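PDB 6SKI: putative type VI secretion protein from Escherichia coli, which probably hydrolyses phospholipids as a type VI secretion effector (Tle1), a toxin loaded onto the VgrG spike for delivery. Local coordinates for residues K278-T283 with P302-P307; A202-A207 with R239-F244; C420-L425 with L445-E450. All coordinates share one frame; numbering follows the deposited sequence.

Contact 1. Residues K278-T283 with P302-P307; sequences KVFQIT and PELALP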
loop_
_atom_site.group_PDB
_atom_site.type_symbol
_atom_site.label_atom_id
_atom_site.label_comp_id
_atom_site.label_asym_id
_atom_site.label_seq_id
_atom_site.Cartn_x
_atom_site.Cartn_y
_atom_site.Cartn_z
ATOM N N LYS A 278 -5.686 -14.685 -11.459
ATOM C CA LYS A 278 -6.364 -14.786 -10.176
ATOM C C LYS A 278 -6.227 -13.464 -9.440
ATOM O O LYS A 278 -5.146 -12.871 -9.409
ATOM C CB LYS A 278 -5.789 -15.917 -9.322
ATOM C CG LYS A 278 -5.879 -17.293 -9.956
ATOM C CD LYS A 278 -7.315 -17.734 -10.123
ATOM C CE LYS A 278 -7.422 -19.243 -10.169
ATOM N NZ LYS A 278 -6.500 -19.881 -9.193
ATOM N N VAL A 279 -7.329 -12.995 -8.862
ATOM C CA VAL A 279 -7.348 -11.777 -8.062
ATOM C C VAL A 279 -8.008 -12.103 -6.733
ATOM O O VAL A 279 -9.038 -12.784 -6.700
ATOM C CB VAL A 279 -8.093 -10.630 -8.770
ATOM C CG1 VAL A 279 -8.117 -9.390 -7.901
ATOM C CG2 VAL A 279 -7.455 -10.326 -10.111
ATOM N N PHE A 280 -7.410 -11.637 -5.640
ATOM C CA PHE A 280 -7.966 -11.833 -4.310
ATOM C C PHE A 280 -7.804 -10.559 -3.503
ATOM O O PHE A 280 -6.712 -9.988 -3.455
ATOM C CB PHE A 280 -7.281 -12.991 -3.586
ATOM C CG PHE A 280 -7.901 -13.332 -2.265
ATOM C CD1 PHE A 280 -9.167 -13.878 -2.201
ATOM C CD2 PHE A 280 -7.222 -13.096 -1.086
ATOM C CE1 PHE A 280 -9.735 -14.188 -0.990
ATOM C CE2 PHE A 280 -7.787 -13.411 0.124
ATOM C CZ PHE A 280 -9.047 -13.954 0.171
ATOM N N GLN A 281 -8.887 -10.110 -2.878
ATOM C CA GLN A 281 -8.837 -9.004 -1.937
ATOM C C GLN A 281 -9.360 -9.440 -0.581
ATOM O O GLN A 281 -10.370 -10.142 -0.488
ATOM C CB GLN A 281 -9.647 -7.802 -2.407
ATOM C CG GLN A 281 -9.293 -6.546 -1.645
ATOM C CD GLN A 281 -9.981 -5.315 -2.167
ATOM O OE1 GLN A 281 -11.124 -5.368 -2.603
ATOM N NE2 GLN A 281 -9.290 -4.191 -2.110
ATOM N N ILE A 282 -8.667 -9.015 0.465
ATOM C CA ILE A 282 -9.188 -9.060 1.822
ATOM C C ILE A 282 -9.713 -7.672 2.147
ATOM O O ILE A 282 -9.221 -6.677 1.605
ATOM C CB ILE A 282 -8.122 -9.517 2.828
ATOM C CG1 ILE A 282 -7.365 -10.720 2.275
ATOM C CG2 ILE A 282 -8.773 -9.907 4.136
ATOM C CD1 ILE A 282 -6.264 -11.214 3.169
ATOM N N THR A 283 -10.757 -7.604 2.959
ATOM C CA THR A 283 -11.416 -6.346 3.271
ATOM C C THR A 283 -11.584 -6.236 4.777
ATOM O O THR A 283 -11.869 -7.229 5.449
ATOM C CB THR A 283 -12.773 -6.262 2.548
ATOM O OG1 THR A 283 -12.566 -5.842 1.196
ATOM C CG2 THR A 283 -13.722 -5.297 3.240
ATOM N N PRO A 302 -12.944 -12.412 -6.475
ATOM C CA PRO A 302 -13.082 -12.916 -5.104
ATOM C C PRO A 302 -12.618 -11.896 -4.076
ATOM O O PRO A 302 -11.506 -11.371 -4.148
ATOM C CB PRO A 302 -12.195 -14.164 -5.109
ATOM C CG PRO A 302 -12.307 -14.628 -6.515
ATOM C CD PRO A 302 -12.143 -13.348 -7.281
ATOM N N GLU A 303 -13.489 -11.618 -3.112
ATOM C CA GLU A 303 -13.224 -10.632 -2.074
ATOM C C GLU A 303 -13.635 -11.218 -0.737
ATOM O O GLU A 303 -14.770 -11.678 -0.585
ATOM C CB GLU A 303 -13.984 -9.332 -2.335
ATOM C CG GLU A 303 -13.862 -8.331 -1.210
ATOM C CD GLU A 303 -14.115 -6.915 -1.663
ATOM O OE1 GLU A 303 -13.560 -6.520 -2.702
ATOM O OE2 GLU A 303 -14.868 -6.194 -0.979
ATOM N N LEU A 304 -12.722 -11.203 0.225
ATOM C CA LEU A 304 -12.994 -11.691 1.567
ATOM C C LEU A 304 -13.056 -10.518 2.529
ATOM O O LEU A 304 -12.082 -9.779 2.677
ATOM C CB LEU A 304 -11.923 -12.681 2.019
ATOM C CG LEU A 304 -12.123 -13.270 3.412
ATOM C CD1 LEU A 304 -13.379 -14.101 3.463
ATOM C CD2 LEU A 304 -10.923 -14.099 3.799
ATOM N N ALA A 305 -14.199 -10.354 3.184
ATOM C CA ALA A 305 -14.333 -9.386 4.257
ATOM C C ALA A 305 -13.941 -10.058 5.562
ATOM O O ALA A 305 -14.532 -11.071 5.947
ATOM C CB ALA A 305 -15.761 -8.852 4.333
ATOM N N LEU A 306 -12.944 -9.497 6.239
ATOM C CA LEU A 306 -12.395 -10.127 7.423
ATOM C C LEU A 306 -12.451 -9.156 8.593
ATOM O O LEU A 306 -12.184 -7.961 8.423
ATOM C CB LEU A 306 -10.947 -10.569 7.177
ATOM C CG LEU A 306 -10.550 -11.971 7.635
ATOM C CD1 LEU A 306 -11.638 -12.965 7.300
ATOM C CD2 LEU A 306 -9.246 -12.377 6.981
ATOM N N PRO A 307 -12.804 -9.634 9.784
ATOM C CA PRO A 307 -12.915 -8.737 10.938
ATOM C C PRO A 307 -11.587 -8.068 11.253
ATOM O O PRO A 307 -10.536 -8.709 11.267
ATOM C CB PRO A 307 -13.360 -9.677 12.063
ATOM C CG PRO A 307 -12.871 -11.013 11.615
ATOM C CD PRO A 307 -13.174 -11.007 10.155
#

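Contact 2. Residues A202-A207 with R239-F244; sequences AARHFA and RFLGLF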
loop_
_atom_site.group_PDB
_atom_site.type_symbol
_atom_site.label_atom_id
_atom_site.label_comp_id
_atom_site.label_asym_id
_atom_site.label_seq_id
_atom_site.Cartn_x
_atom_site.Cartn_y
_atom_site.Cartn_z
ATOM N N ALA A 202 -2.480 1.529 -6.291
ATOM C CA ALA A 202 -1.305 1.444 -7.146
ATOM C C ALA A 202 -1.199 0.068 -7.775
ATOM O O ALA A 202 -1.045 -0.047 -8.997
ATOM C CB ALA A 202 -0.043 1.768 -6.350
ATOM N N ALA A 203 -1.376 -0.989 -6.976
ATOM C CA ALA A 203 -1.301 -2.324 -7.548
ATOM C C ALA A 203 -2.331 -2.479 -8.648
ATOM O O ALA A 203 -1.995 -2.872 -9.770
ATOM C CB ALA A 203 -1.501 -3.387 -6.473
ATOM N N ARG A 204 -3.571 -2.076 -8.369
ATOM C CA ARG A 204 -4.599 -2.169 -9.390
ATOM C C ARG A 204 -4.209 -1.342 -10.601
ATOM O O ARG A 204 -4.250 -1.837 -11.734
ATOM C CB ARG A 204 -5.938 -1.724 -8.811
ATOM C CG ARG A 204 -6.436 -2.659 -7.727
ATOM C CD ARG A 204 -7.500 -2.022 -6.868
ATOM N NE ARG A 204 -8.761 -1.849 -7.571
ATOM C CZ ARG A 204 -9.947 -1.915 -6.982
ATOM N NH1 ARG A 204 -10.025 -2.153 -5.684
ATOM N NH2 ARG A 204 -11.052 -1.748 -7.688
ATOM N N HIS A 205 -3.714 -0.124 -10.368
ATOM C CA HIS A 205 -3.260 0.692 -11.482
ATOM C C HIS A 205 -2.179 -0.032 -12.263
ATOM O O HIS A 205 -2.266 -0.148 -13.490
ATOM C CB HIS A 205 -2.757 2.044 -10.979
ATOM C CG HIS A 205 -2.531 3.046 -12.068
ATOM N ND1 HIS A 205 -1.289 3.565 -12.353
ATOM C CD2 HIS A 205 -3.387 3.612 -12.949
ATOM C CE1 HIS A 205 -1.389 4.415 -13.359
ATOM N NE2 HIS A 205 -2.652 4.463 -13.737
ATOM N N PHE A 206 -1.199 -0.599 -11.556
ATOM C CA PHE A 206 -0.146 -1.330 -12.246
ATOM C C PHE A 206 -0.738 -2.447 -13.085
ATOM O O PHE A 206 -0.398 -2.588 -14.266
ATOM C CB PHE A 206 0.861 -1.881 -11.240
ATOM C CG PHE A 206 2.001 -2.618 -11.872
ATOM C CD1 PHE A 206 3.134 -1.947 -12.284
ATOM C CD2 PHE A 206 1.937 -3.985 -12.056
ATOM C CE1 PHE A 206 4.177 -2.627 -12.866
ATOM C CE2 PHE A 206 2.975 -4.666 -12.637
ATOM C CZ PHE A 206 4.095 -3.990 -13.042
ATOM N N ALA A 207 -1.678 -3.204 -12.516
ATOM C CA ALA A 207 -2.259 -4.305 -13.268
ATOM C C ALA A 207 -2.911 -3.791 -14.539
ATOM O O ALA A 207 -2.750 -4.384 -15.611
ATOM C CB ALA A 207 -3.265 -5.062 -12.406
ATOM N N ARG A 239 -0.194 -12.585 -13.082
ATOM C CA ARG A 239 -0.684 -13.885 -12.641
ATOM C C ARG A 239 -1.630 -13.752 -11.455
ATOM O O ARG A 239 -2.771 -14.218 -11.502
ATOM C CB ARG A 239 0.490 -14.801 -12.291
ATOM C CG ARG A 239 0.085 -16.243 -12.068
ATOM C CD ARG A 239 1.273 -17.115 -11.727
ATOM N NE ARG A 239 2.155 -16.494 -10.748
ATOM C CZ ARG A 239 3.257 -17.065 -10.281
ATOM N NH1 ARG A 239 3.608 -18.269 -10.704
ATOM N NH2 ARG A 239 4.007 -16.437 -9.390
ATOM N N PHE A 240 -1.168 -13.123 -10.377
ATOM C CA PHE A 240 -1.961 -12.961 -9.168
ATOM C C PHE A 240 -1.957 -11.506 -8.735
ATOM O O PHE A 240 -0.899 -10.873 -8.680
ATOM C CB PHE A 240 -1.436 -13.840 -8.031
ATOM C CG PHE A 240 -2.225 -13.715 -6.761
ATOM C CD1 PHE A 240 -3.508 -14.215 -6.677
ATOM C CD2 PHE A 240 -1.687 -13.089 -5.655
ATOM C CE1 PHE A 240 -4.233 -14.101 -5.518
ATOM C CE2 PHE A 240 -2.411 -12.972 -4.493
ATOM C CZ PHE A 240 -3.685 -13.476 -4.427
ATOM N N LEU A 241 -3.140 -10.982 -8.433
ATOM C CA LEU A 241 -3.306 -9.647 -7.871
ATOM C C LEU A 241 -3.783 -9.803 -6.434
ATOM O O LEU A 241 -4.908 -10.251 -6.194
ATOM C CB LEU A 241 -4.294 -8.829 -8.697
ATOM C CG LEU A 241 -4.385 -7.331 -8.415
ATOM C CD1 LEU A 241 -3.043 -6.674 -8.595
ATOM C CD2 LEU A 241 -5.412 -6.692 -9.326
ATOM N N GLY A 242 -2.931 -9.440 -5.482
ATOM C CA GLY A 242 -3.286 -9.554 -4.084
ATOM C C GLY A 242 -3.454 -8.206 -3.424
ATOM O O GLY A 242 -2.485 -7.462 -3.264
ATOM N N LEU A 243 -4.678 -7.881 -3.028
ATOM C CA LEU A 243 -5.007 -6.578 -2.476
ATOM C C LEU A 243 -5.451 -6.742 -1.033
ATOM O O LEU A 243 -6.178 -7.682 -0.705
ATOM C CB LEU A 243 -6.110 -5.909 -3.289
ATOM C CG LEU A 243 -5.940 -5.970 -4.805
ATOM C CD1 LEU A 243 -7.250 -5.646 -5.488
ATOM C CD2 LEU A 243 -4.838 -5.040 -5.268
ATOM N N PHE A 244 -5.011 -5.835 -0.166
ATOM C CA PHE A 244 -5.308 -5.976 1.254
ATOM C C PHE A 244 -6.409 -5.051 1.753
ATOM O O PHE A 244 -7.241 -5.490 2.548
ATOM C CB PHE A 244 -4.045 -5.774 2.089
ATOM C CG PHE A 244 -3.283 -7.042 2.331
ATOM C CD1 PHE A 244 -3.798 -8.014 3.168
ATOM C CD2 PHE A 244 -2.064 -7.267 1.730
ATOM C CE1 PHE A 244 -3.114 -9.179 3.400
ATOM C CE2 PHE A 244 -1.376 -8.434 1.960
ATOM C CZ PHE A 244 -1.902 -9.391 2.797
#

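Contact 3. Residues C420-L425 with L445-E450; sequences CLRVML and LQLPSE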
loop_
_atom_site.group_PDB
_atom_site.type_symbol
_atom_site.label_atom_id
_atom_site.label_comp_id
_atom_site.label_asym_id
_atom_site.label_seq_id
_atom_site.Cartn_x
_atom_site.Cartn_y
_atom_site.Cartn_z
ATOM N N CYS A 420 -4.467 -12.527 8.470
ATOM C CA CYS A 420 -4.731 -11.991 7.139
ATOM C C CYS A 420 -3.591 -12.302 6.178
ATOM O O CYS A 420 -3.826 -12.577 4.994
ATOM C CB CYS A 420 -4.968 -10.488 7.235
ATOM S SG CYS A 420 -6.411 -10.076 8.224
ATOM N N LEU A 421 -2.357 -12.285 6.681
ATOM C CA LEU A 421 -1.206 -12.710 5.899
ATOM C C LEU A 421 -1.359 -14.146 5.432
ATOM O O LEU A 421 -1.078 -14.465 4.276
ATOM C CB LEU A 421 0.060 -12.569 6.738
ATOM C CG LEU A 421 1.379 -12.827 6.026
ATOM C CD1 LEU A 421 1.578 -11.853 4.888
ATOM C CD2 LEU A 421 2.503 -12.748 7.016
ATOM N N ARG A 422 -1.778 -15.034 6.330
ATOM C CA ARG A 422 -1.911 -16.440 5.966
ATOM C C ARG A 422 -3.030 -16.646 4.957
ATOM O O ARG A 422 -2.929 -17.504 4.073
ATOM C CB ARG A 422 -2.128 -17.282 7.218
ATOM C CG ARG A 422 -0.865 -17.409 8.029
ATOM C CD ARG A 422 -1.124 -17.754 9.467
ATOM N NE ARG A 422 0.035 -17.419 10.284
ATOM C CZ ARG A 422 0.976 -18.286 10.628
ATOM N NH1 ARG A 422 0.901 -19.544 10.220
ATOM N NH2 ARG A 422 1.996 -17.897 11.372
ATOM N N VAL A 423 -4.098 -15.856 5.055
ATOM C CA VAL A 423 -5.160 -15.945 4.055
ATOM C C VAL A 423 -4.652 -15.502 2.687
ATOM O O VAL A 423 -4.912 -16.159 1.667
ATOM C CB VAL A 423 -6.385 -15.128 4.495
ATOM C CG1 VAL A 423 -7.507 -15.300 3.498
ATOM C CG2 VAL A 423 -6.842 -15.569 5.864
ATOM N N MET A 424 -3.913 -14.391 2.637
ATOM C CA MET A 424 -3.354 -13.954 1.359
ATOM C C MET A 424 -2.330 -14.949 0.827
ATOM O O MET A 424 -2.231 -15.153 -0.387
ATOM C CB MET A 424 -2.739 -12.564 1.488
ATOM C CG MET A 424 -2.389 -11.927 0.151
ATOM S SD MET A 424 -3.779 -11.675 -0.966
ATOM C CE MET A 424 -4.699 -10.417 -0.104
ATOM N N LEU A 425 -1.561 -15.577 1.716
ATOM C CA LEU A 425 -0.611 -16.595 1.287
ATOM C C LEU A 425 -1.330 -17.784 0.676
ATOM O O LEU A 425 -0.886 -18.330 -0.337
ATOM C CB LEU A 425 0.250 -17.049 2.464
ATOM C CG LEU A 425 1.344 -16.119 2.976
ATOM C CD1 LEU A 425 1.749 -16.518 4.380
ATOM C CD2 LEU A 425 2.534 -16.157 2.057
ATOM N N LEU A 445 5.562 -13.791 12.978
ATOM C CA LEU A 445 4.462 -14.311 12.184
ATOM C C LEU A 445 3.763 -15.478 12.861
ATOM O O LEU A 445 2.854 -16.069 12.272
ATOM C CB LEU A 445 4.969 -14.731 10.807
ATOM C CG LEU A 445 5.422 -13.577 9.917
ATOM C CD1 LEU A 445 5.584 -14.030 8.481
ATOM C CD2 LEU A 445 4.451 -12.418 10.017
ATOM N N GLN A 446 4.153 -15.812 14.086
ATOM C CA GLN A 446 3.555 -16.925 14.805
ATOM C C GLN A 446 2.279 -16.470 15.488
ATOM O O GLN A 446 2.225 -15.391 16.083
ATOM C CB GLN A 446 4.525 -17.500 15.837
ATOM C CG GLN A 446 5.768 -18.113 15.234
ATOM C CD GLN A 446 5.454 -19.078 14.111
ATOM O OE1 GLN A 446 4.696 -20.031 14.287
ATOM N NE2 GLN A 446 6.029 -18.832 12.942
ATOM N N LEU A 447 1.255 -17.300 15.395
ATOM C CA LEU A 447 -0.091 -17.025 15.861
ATOM C C LEU A 447 -0.279 -17.527 17.287
ATOM O O LEU A 447 0.185 -18.618 17.626
ATOM C CB LEU A 447 -1.109 -17.690 14.950
ATOM C CG LEU A 447 -1.342 -16.919 13.658
ATOM C CD1 LEU A 447 -2.422 -17.576 12.858
ATOM C CD2 LEU A 447 -1.721 -15.494 13.989
ATOM N N PRO A 448 -0.936 -16.741 18.135
ATOM C CA PRO A 448 -1.303 -17.241 19.460
ATOM C C PRO A 448 -2.243 -18.427 19.334
ATOM O O PRO A 448 -2.940 -18.585 18.330
ATOM C CB PRO A 448 -1.999 -16.041 20.112
ATOM C CG PRO A 448 -1.480 -14.862 19.374
ATOM C CD PRO A 448 -1.307 -15.328 17.964
ATOM N N SER A 449 -2.248 -19.274 20.363
ATOM C CA SER A 449 -3.127 -20.438 20.340
ATOM C C SER A 449 -4.582 -20.025 20.188
ATOM O O SER A 449 -5.321 -20.630 19.400
ATOM C CB SER A 449 -2.937 -21.261 21.610
ATOM O OG SER A 449 -1.575 -21.276 22.001
ATOM N N GLU A 450 -4.987 -18.961 20.885
ATOM C CA GLU A 450 -6.349 -18.453 20.777
ATOM C C GLU A 450 -6.722 -18.151 19.335
ATOM O O GLU A 450 -7.891 -18.269 18.956
ATOM C CB GLU A 450 -6.490 -17.188 21.621
ATOM C CG GLU A 450 -7.847 -16.995 22.253
ATOM C CD GLU A 450 -7.917 -15.724 23.071
ATOM O OE1 GLU A 450 -8.945 -15.501 23.742
ATOM O OE2 GLU A 450 -6.940 -14.947 23.040
#

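Contact 1. Residues K278-T283 with P302-P307
Four backbone hydrogen bonds zip the two strands together in parallel, their short axes 4.4 Å apart at closest approach, with their N-to-C directions 19° apart. Gln-281 is held through both its backbone N and its backbone O: its N donates to Pro-302 O, and its O receives Leu-304 N at 2.7 Å, almost straight at 173° about the hydrogen. Thr-283 repeats the pattern, giving its N to Leu-304 O and taking Leu-306 N on its O.

Glu-303 can be followed outward. Its CB lies 4.1 Å from Gln-281 O. With CG anti to the backbone N (chi1 174°), the chain runs on extended, and CG passes 3.7 Å from Thr-283 OG1. At the tip, OE2 accepts a weak hydrogen bond from Thr-283 OG1 (3.2 Å) and also bonds Ser-296 OG, while OE1 is held by Ile-297 N. Several polar partners on a buried carboxylate would be consistent with a charged form.

The face opposite Gln-281, Glu-303 and Thr-283 is apolar. Phe-280 lies alongside Leu-304, its CZ 3.6 Å from Leu-304 CB, and Ile-282 CG2 meets Leu-306 CD2 at 3.8 Å; helices 416-431 and 452-466 close over this side. Neighbouring parallel strands with helices packed on them are characteristic of the central sheet of an alpha/beta-hydrolase, here with 303-306 added beside 278-284.

Contact 2. Residues A202-A207 with R239-F244
NH1 of Arg-204 is the best-held polar atom, gripped twice: by a hydrogen bond to Asn-295 O and by a weak one to Thr-246 OG1. The same guanidinium gives NH2 to Leu-269 O, so the partners of this buried, presumably charged group all lie outside the two segments, and no hydrogen bond joins the two segments themselves.

Part of what joins them is the aliphatic part of the arginine. Its CG, anti to the carbonyl carbon (chi1 -66°), sits 3.8 Å from Leu-243 CD2, and CD rests 3.9 Å from Leu-243 CD1. The two side chains cross at about a right angle, so both methyls of the leucine rest against CG and CD1 reaches on to CD, and a bend at chi3 (71°) then carries the guanidinium on to its carbonyl partners.

Helix 202-207 runs nearly antiparallel to the strand, at 159°, with the axes 9.1 Å apart at their closest. This is the geometry of a beta-alpha-beta crossover: helix 198-211 follows strand 184-195, and the chain returns through strand 237-243, parallel to and paired with that strand. In alpha/beta-hydrolases the helix in this position leaves the nucleophile elbow, and a probable Ser-His-Asp triad fits that reading.

Small residues permit the close approach. Ala-203 and Ala-207 lie one turn apart and both direct CB at the strand. Ala-203 CB meets Leu-243 CD2 at 3.9 Å. Ala-207 CB lies 4.1 Å from Leu-241 CD2, with CD1 of the same leucine equally near. Leu-241 reaches them with CG anti to its backbone N, whereas Phe-240 projects from the opposite face of the strand onto Ala-427, Ala-428 and Ala-431 of helix 416-431.

Contact 3. Residues C420-L425 with L445-E450
Helix 420-425 meets an irregular segment whose backbone stays at a distance, the nearest CA pair being Leu-421 and Leu-445 at 8.6 Å, so side chains bridge the gap. Two leucines make the apolar half. Leu-421 has CG anti to its backbone N (chi1 -174°), and its CD2 inserts at the fork of Leu-445, 3.6 Å from CD2 and equally far from CD1. The two side chains cross at about a right angle, while Trp-104 and Leu-105 of helix 101-108 also touch Leu-421.

Arg-422 makes the other half. Its chain is extended from CG to NE and reaches tip to tip toward Leu-447, with NE 3.6 Å from Leu-447 CD1 and CD at 3.6 Å from that same methyl. Leu-447 CG lies over one face of the guanidinium, 4.1 Å from Arg-422 CZ. The carbonyl of Leu-445 lies at the edge, near the plane, but is modelled too close to NH2 for a bond to be assigned. Gln-446, whose CB points away from the helix, has NE2 hydrogen-bonded to Asn-442 O within the loop.

Leu-447 also touches Ala-455, and Arg-422 touches Ile-459, both on helix 452-466. The contact is thus plain helix-to-connection packing, in which the link between helices 416-431 and 452-466 folds back on the first of them, within the helical layer flanking the alpha/beta-hydrolase sheet.

In the fold
From the N terminus, contact 2 comes first, closing a 31-residue loop from helix 198-211 to strand 237-243. Contact 1 follows, closing an 18-residue loop between strands 278-284 and 303-306, and contact 3 closes a 19-residue one that runs from within helix 416-431 into the link before helix 452-466. The three are in series: none nests in or crosses another. In space they form layers. Strand 237-243 pairs with 278-284, Phe-280 N lying 2.9 Å from Leu-241 O, so contacts 2 and 1 share one sheet. Helix 198-211 packs on one face; on the other lies helix 416-431, where Met-424 CE is 3.6 Å from Ile-282 CG1 and 3.2 Å from Leu-243 O, joining contact 3 to both.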